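Local coordinates for protein CbbY (Rhodobacter sphaeroides, PDB 4UAS), which selectively dephosphorylates xylulose-1,5-bisphosphate, a potent Rubisco inhibitor formed by Rubisco itself, in a magnesium-dependent reaction of the HAD phosphatase type, at residues A[41-46]-A[195-200]; A[108-113]-A[162-167]. One frame throughout, in Å; residues are numbered along the deposited sequence. Where two conformers were deposited one is given.

Contact 1 of 2, residues A[41-46]-A[195-200]; sequences EYRELL and PGFYTR
R43 and Y198 meet with different first torsions: CG of R43 lies anti to its backbone N (chi1 -175°), while CG of Y198 sits beside its own N (chi1 -82°). The arginine chain runs on extended through chi2 and bends at chi3, which turns NE; beyond it the guanidinium meets one carbonyl end-on. NH1 donates to F197 O at 2.8 Å, within the carbonyl plane and on a lone pair; NH2 reaches the same oxygen at 3.1 Å from above that plane. NH2 also lies over one face of the F197 ring, 3.5 Å from F197 CZ, and the guanidinium carbon, R43 CZ, stands 4.8 Å from the ring centroid, a cation-pi contact with the two planes steeply inclined. NH1 has a further partner in H201 ND1.

The Y198 ring packs between apolar neighbours. L46 CD1 rests on one face in a CH-pi contact, 3.4 Å from Y198 CG, and F197 CD2 covers the opposite face. Y42 turns its edge toward the Y198 ring, T-shaped with planes at 74°, its CD2 being 3.8 Å from Y198 CZ. Both hydroxyls bond to helix 17-31: Y42 OH to E17, a substrate-binding residue, and Y198 OH to E18. A water joins R43 O to Y198 O, donating to each.

An alanine in place of R43 would probably leave F197 O without these two donors, H201 ND1 without its NH1 partner and the F197 ring without its cation, perhaps freer to turn. The contact thus ties the helical cap to a loop of the catalytic core through one doubly gripped carbonyl and a tyrosine ring set between L46 and F197 and met by the edge of Y42, consistent with a closed arrangement of the two parts.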
loop_
_atom_site.group_PDB
_atom_site.type_symbol
_atom_site.label_atom_id
_atom_site.label_comp_id
_atom_site.label_asym_id
_atom_site.label_seq_id
_atom_site.Cartn_x
_atom_site.Cartn_y
_atom_site.Cartn_z
ATOM N N GLU A 41 0.162 18.062 7.356
ATOM C CA GLU A 41 -0.365 18.178 5.991
ATOM C C GLU A 41 -0.343 16.795 5.306
ATOM O O GLU A 41 -1.264 16.457 4.554
ATOM C CB GLU A 41 0.398 19.213 5.213
ATOM C CG GLU A 41 -0.020 19.318 3.768
ATOM C CD GLU A 41 0.378 20.585 3.098
ATOM O OE1 GLU A 41 1.325 21.210 3.543
ATOM O OE2 GLU A 41 -0.263 20.979 2.145
ATOM N N TYR A 42 0.690 16.001 5.529
ATOM C CA TYR A 42 0.748 14.711 4.865
ATOM C C TYR A 42 -0.376 13.803 5.299
ATOM O O TYR A 42 -0.957 13.043 4.471
ATOM C CB TYR A 42 2.155 14.080 5.101
ATOM C CG TYR A 42 2.448 12.974 4.113
ATOM C CD1 TYR A 42 2.523 13.248 2.739
ATOM C CD2 TYR A 42 2.630 11.654 4.505
ATOM C CE1 TYR A 42 2.836 12.276 1.797
ATOM C CE2 TYR A 42 2.932 10.673 3.602
ATOM C CZ TYR A 42 3.043 10.955 2.262
ATOM O OH TYR A 42 3.271 9.982 1.321
ATOM N N ARG A 43 -0.779 13.831 6.548
ATOM C CA ARG A 43 -1.929 13.013 7.003
ATOM C C ARG A 43 -3.180 13.312 6.236
ATOM O O ARG A 43 -3.924 12.403 5.912
ATOM C CB ARG A 43 -2.125 13.238 8.498
ATOM C CG ARG A 43 -3.223 12.328 9.101
ATOM C CD ARG A 43 -3.426 12.577 10.585
ATOM N NE ARG A 43 -2.232 12.170 11.317
ATOM C CZ ARG A 43 -1.946 10.993 11.827
ATOM N NH1 ARG A 43 -2.837 9.959 11.798
ATOM N NH2 ARG A 43 -0.758 10.776 12.271
ATOM N N GLU A 44 -3.384 14.597 5.863
ATOM C CA GLU A 44 -4.542 14.975 5.014
ATOM C C GLU A 44 -4.358 14.514 3.581
ATOM O O GLU A 44 -5.266 13.900 2.988
ATOM C CB GLU A 44 -4.755 16.466 5.087
ATOM C CG GLU A 44 -5.071 17.022 6.481
ATOM C CD GLU A 44 -6.243 16.315 7.144
ATOM O OE1 GLU A 44 -7.336 16.200 6.480
ATOM O OE2 GLU A 44 -6.064 15.839 8.341
ATOM N N LEU A 45 -3.195 14.774 3.029
ATOM C CA LEU A 45 -2.934 14.381 1.655
ATOM C C LEU A 45 -2.999 12.879 1.407
ATOM O O LEU A 45 -3.265 12.449 0.258
ATOM C CB LEU A 45 -1.572 14.938 1.223
ATOM C CG LEU A 45 -1.422 16.431 1.037
ATOM C CD1 LEU A 45 0.031 16.811 0.779
ATOM C CD2 LEU A 45 -2.354 16.914 -0.075
ATOM N N LEU A 46 -2.753 12.083 2.435
ATOM C CA LEU A 46 -2.817 10.645 2.347
ATOM C C LEU A 46 -4.192 10.123 2.050
ATOM O O LEU A 46 -4.306 8.952 1.635
ATOM C CB LEU A 46 -2.253 9.993 3.622
ATOM C CG LEU A 46 -0.720 9.848 3.698
ATOM C CD1 LEU A 46 -0.321 9.427 5.081
ATOM C CD2 LEU A 46 -0.237 8.845 2.689
ATOM N N PRO A 195 -4.435 -0.681 11.737
ATOM C CA PRO A 195 -3.973 0.671 11.373
ATOM C C PRO A 195 -2.572 0.958 11.789
ATOM O O PRO A 195 -1.939 0.191 12.503
ATOM C CB PRO A 195 -4.980 1.583 12.029
ATOM C CG PRO A 195 -5.430 0.839 13.146
ATOM C CD PRO A 195 -5.388 -0.667 12.874
ATOM N N GLY A 196 -2.092 2.079 11.359
ATOM C CA GLY A 196 -0.782 2.545 11.742
ATOM C C GLY A 196 -0.835 3.998 11.976
ATOM O O GLY A 196 -1.906 4.586 12.141
ATOM N N PHE A 197 0.352 4.601 12.025
ATOM C CA PHE A 197 0.473 5.938 12.462
ATOM C C PHE A 197 -0.513 6.933 11.793
ATOM O O PHE A 197 -1.179 7.755 12.440
ATOM C CB PHE A 197 1.961 6.454 12.262
ATOM C CG PHE A 197 2.162 7.885 12.633
ATOM C CD1 PHE A 197 2.070 8.281 13.918
ATOM C CD2 PHE A 197 2.533 8.831 11.672
ATOM C CE1 PHE A 197 2.233 9.583 14.270
ATOM C CE2 PHE A 197 2.735 10.124 12.030
ATOM C CZ PHE A 197 2.562 10.527 13.318
ATOM N N TYR A 198 -0.531 6.884 10.473
ATOM C CA TYR A 198 -1.276 7.862 9.719
ATOM C C TYR A 198 -2.751 7.521 9.571
ATOM O O TYR A 198 -3.505 8.314 9.040
ATOM C CB TYR A 198 -0.658 8.061 8.355
ATOM C CG TYR A 198 0.514 8.984 8.343
ATOM C CD1 TYR A 198 1.794 8.541 8.022
ATOM C CD2 TYR A 198 0.339 10.326 8.567
ATOM C CE1 TYR A 198 2.851 9.419 7.940
ATOM C CE2 TYR A 198 1.418 11.244 8.499
ATOM C CZ TYR A 198 2.665 10.763 8.185
ATOM O OH TYR A 198 3.673 11.690 8.091
ATOM N N THR A 199 -3.200 6.352 10.032
ATOM C CA THR A 199 -4.584 5.900 9.877
ATOM C C THR A 199 -5.311 5.582 11.164
ATOM O O THR A 199 -6.468 5.239 11.120
ATOM C CB THR A 199 -4.682 4.749 8.902
ATOM O OG1 THR A 199 -3.961 3.644 9.471
ATOM C CG2 THR A 199 -4.191 5.122 7.525
ATOM N N ARG A 200 -4.625 5.691 12.278
ATOM C CA ARG A 200 -5.210 5.294 13.530
ATOM C C ARG A 200 -6.480 6.066 13.931
ATOM O O ARG A 200 -7.341 5.531 14.645
ATOM C CB ARG A 200 -4.202 5.353 14.644
ATOM C CG ARG A 200 -4.562 4.330 15.697
ATOM C CD ARG A 200 -3.477 4.370 16.714
ATOM N NE ARG A 200 -2.108 4.082 16.210
ATOM C CZ ARG A 200 -1.716 2.864 15.896
ATOM N NH1 ARG A 200 -0.476 2.675 15.484
ATOM N NH2 ARG A 200 -2.550 1.903 15.959
HETATM O O HOH W 1 -4.351 9.675 6.650
#

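Contact 2 of 2, residues A[108-113]-A[162-167]; sequences GIRLAV and RELDVP
L164 packs against A112 and R110 where helix 155-164 covers one face of the parallel sheet in the Rossmann-like HAD core. This helix belongs to the beta-alpha-beta crossover that leaves edge strand 140-142 and returns in strand 171-175, and its last turn lies against strand 110-114.

The apolar part of the contact is carried by the two methyl branches of L164. The leucine CG stands beside its own backbone N (chi1 -75°), and the two branches beyond it meet different residues of the strand. CD1 touches A112 CB at 3.9 Å, while CD2 lies 4.0 Å from R110 CB. L164 also touches A4, L6 and V140, so that one side chain spans three neighbouring strands. Between R110 and A112, L111 turns its side chain away from the helix, onto I101, A104 and K105 of helix 97-107; strand 110-114 is therefore covered on both sides of the sheet.

Backbone bonds fix the strand in the sheet, R110 and A112 pairing with I5 of strand 4-7 and L111 with V140 of strand 140-142. Just beyond L164, at the C-terminal end of helix 155-164, D165 leaves helical geometry with positive phi, turning the chain out of the helix.

The polar part involves the guanidinium of R110, which was modelled in two conformations, so its details are less certain than those of the apolar packing. In the conformer described, the chain bends at chi3, and its NH1 comes to the backbone of L164. L164 CD2 lies over one face of the guanidinium, 3.9 Å from R110 NH1. The same nitrogen, R110 NH1, is 2.8 Å from L164 O and 3.4 Å from L164 CA.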
loop_
_atom_site.group_PDB
_atom_site.type_symbol
_atom_site.label_atom_id
_atom_site.label_comp_id
_atom_site.label_asym_id
_atom_site.label_seq_id
_atom_site.Cartn_x
_atom_site.Cartn_y
_atom_site.Cartn_z
ATOM N N GLY A 108 -0.084 -23.758 0.422
ATOM C CA GLY A 108 -0.419 -23.656 -0.995
ATOM C C GLY A 108 -1.395 -22.563 -1.335
ATOM O O GLY A 108 -2.000 -22.559 -2.410
ATOM N N ILE A 109 -1.510 -21.556 -0.476
ATOM C CA ILE A 109 -2.427 -20.458 -0.666
ATOM C C ILE A 109 -1.770 -19.411 -1.596
ATOM O O ILE A 109 -0.630 -19.019 -1.421
ATOM C CB ILE A 109 -2.759 -19.874 0.693
ATOM C CG1 ILE A 109 -3.645 -20.872 1.448
ATOM C CG2 ILE A 109 -3.551 -18.563 0.563
ATOM C CD1 ILE A 109 -3.757 -20.552 2.874
ATOM N N ARG A 110 -2.492 -18.963 -2.606
ATOM C CA ARG A 110 -1.895 -17.995 -3.523
ATOM C C ARG A 110 -2.005 -16.587 -2.912
ATOM O O ARG A 110 -2.947 -16.233 -2.230
ATOM C CB ARG A 110 -2.584 -18.063 -4.881
ATOM C CG ARG A 110 -2.414 -19.421 -5.535
ATOM C CD ARG A 110 -2.946 -19.434 -6.969
ATOM N NE ARG A 110 -1.968 -18.819 -7.895
ATOM C CZ ARG A 110 -2.291 -17.969 -8.889
ATOM N NH1 ARG A 110 -3.546 -17.662 -9.102
ATOM N NH2 ARG A 110 -1.389 -17.450 -9.711
ATOM N N LEU A 111 -1.036 -15.764 -3.256
ATOM C CA LEU A 111 -0.828 -14.433 -2.664
ATOM C C LEU A 111 -0.802 -13.356 -3.744
ATOM O O LEU A 111 -0.168 -13.508 -4.779
ATOM C CB LEU A 111 0.513 -14.423 -1.906
ATOM C CG LEU A 111 0.664 -15.474 -0.832
ATOM C CD1 LEU A 111 2.029 -15.362 -0.163
ATOM C CD2 LEU A 111 -0.396 -15.486 0.206
ATOM N N ALA A 112 -1.429 -12.219 -3.434
ATOM C CA ALA A 112 -1.424 -11.063 -4.302
ATOM C C ALA A 112 -1.039 -9.808 -3.517
ATOM O O ALA A 112 -1.374 -9.700 -2.309
ATOM C CB ALA A 112 -2.754 -10.846 -5.000
ATOM N N VAL A 113 -0.494 -8.842 -4.198
ATOM C CA VAL A 113 -0.476 -7.447 -3.788
ATOM C C VAL A 113 -1.570 -6.714 -4.553
ATOM O O VAL A 113 -1.758 -6.940 -5.733
ATOM C CB VAL A 113 0.901 -6.808 -4.112
ATOM C CG1 VAL A 113 0.876 -5.341 -4.346
ATOM C CG2 VAL A 113 1.848 -7.215 -2.975
ATOM N N ARG A 162 -9.257 -11.308 -10.592
ATOM C CA ARG A 162 -9.349 -11.873 -11.918
ATOM C C ARG A 162 -8.071 -12.630 -12.248
ATOM O O ARG A 162 -8.083 -13.740 -12.808
ATOM C CB ARG A 162 -9.704 -10.823 -12.966
ATOM C CG ARG A 162 -9.959 -11.515 -14.333
ATOM C CD ARG A 162 -10.449 -10.661 -15.423
ATOM N NE ARG A 162 -9.656 -9.603 -15.507
ATOM C CZ ARG A 162 -9.859 -8.297 -15.056
ATOM N NH1 ARG A 162 -10.946 -7.684 -14.599
ATOM N NH2 ARG A 162 -8.848 -7.592 -15.176
ATOM N N GLU A 163 -6.924 -12.035 -11.966
ATOM C CA GLU A 163 -5.640 -12.670 -12.243
ATOM C C GLU A 163 -5.413 -13.890 -11.382
ATOM O O GLU A 163 -4.865 -14.875 -11.860
ATOM C CB GLU A 163 -4.490 -11.679 -12.100
ATOM C CG GLU A 163 -4.519 -10.623 -13.171
ATOM C CD GLU A 163 -3.296 -9.805 -13.362
ATOM O OE1 GLU A 163 -2.541 -10.149 -14.285
ATOM O OE2 GLU A 163 -3.127 -8.874 -12.616
ATOM N N LEU A 164 -5.832 -13.859 -10.116
ATOM C CA LEU A 164 -5.742 -15.007 -9.241
ATOM C C LEU A 164 -6.657 -16.117 -9.655
ATOM O O LEU A 164 -6.346 -17.305 -9.370
ATOM C CB LEU A 164 -6.118 -14.620 -7.796
ATOM C CG LEU A 164 -5.081 -13.837 -7.005
ATOM C CD1 LEU A 164 -5.746 -13.194 -5.782
ATOM C CD2 LEU A 164 -3.874 -14.710 -6.570
ATOM N N ASP A 165 -7.780 -15.748 -10.270
ATOM C CA ASP A 165 -8.845 -16.649 -10.618
ATOM C C ASP A 165 -9.359 -17.332 -9.349
ATOM O O ASP A 165 -9.540 -18.576 -9.321
ATOM C CB ASP A 165 -8.435 -17.644 -11.721
ATOM C CG ASP A 165 -9.647 -18.360 -12.279
ATOM O OD1 ASP A 165 -10.737 -17.695 -12.455
ATOM O OD2 ASP A 165 -9.503 -19.561 -12.640
ATOM N N VAL A 166 -9.661 -16.545 -8.320
ATOM C CA VAL A 166 -10.239 -17.041 -7.032
ATOM C C VAL A 166 -11.454 -16.154 -6.829
ATOM O O VAL A 166 -11.343 -14.917 -6.942
ATOM C CB VAL A 166 -9.231 -16.906 -5.870
ATOM C CG1 VAL A 166 -9.855 -17.274 -4.559
ATOM C CG2 VAL A 166 -7.992 -17.805 -6.082
ATOM N N PRO A 167 -12.612 -16.761 -6.465
ATOM C CA PRO A 167 -13.814 -15.944 -6.190
ATOM C C PRO A 167 -13.545 -15.174 -4.881
ATOM O O PRO A 167 -12.910 -15.696 -3.954
ATOM C CB PRO A 167 -14.938 -16.950 -6.037
ATOM C CG PRO A 167 -14.336 -18.276 -6.069
ATOM C CD PRO A 167 -12.895 -18.202 -6.393
#

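Overall arrangement
Along the chain the order is 41-46, 108-113, 162-167 and 195-200, so both segments of contact 2 fall between those of contact 1. The two sites do not touch: their centres are 29 Å apart, their nearest atoms about 16 Å, and they lie on opposite sides of the chain's centre. The parallel sheet relates them. Contact 2 covers strand 110-114 with helix 155-164 inside the core, whereas the loop of contact 1 follows strand 190-193 and reaches out to helix 39-45 of the cap. Contact 2 thus lies wholly within the catalytic core, and contact 1 joins core and cap close to residues that bind substrate.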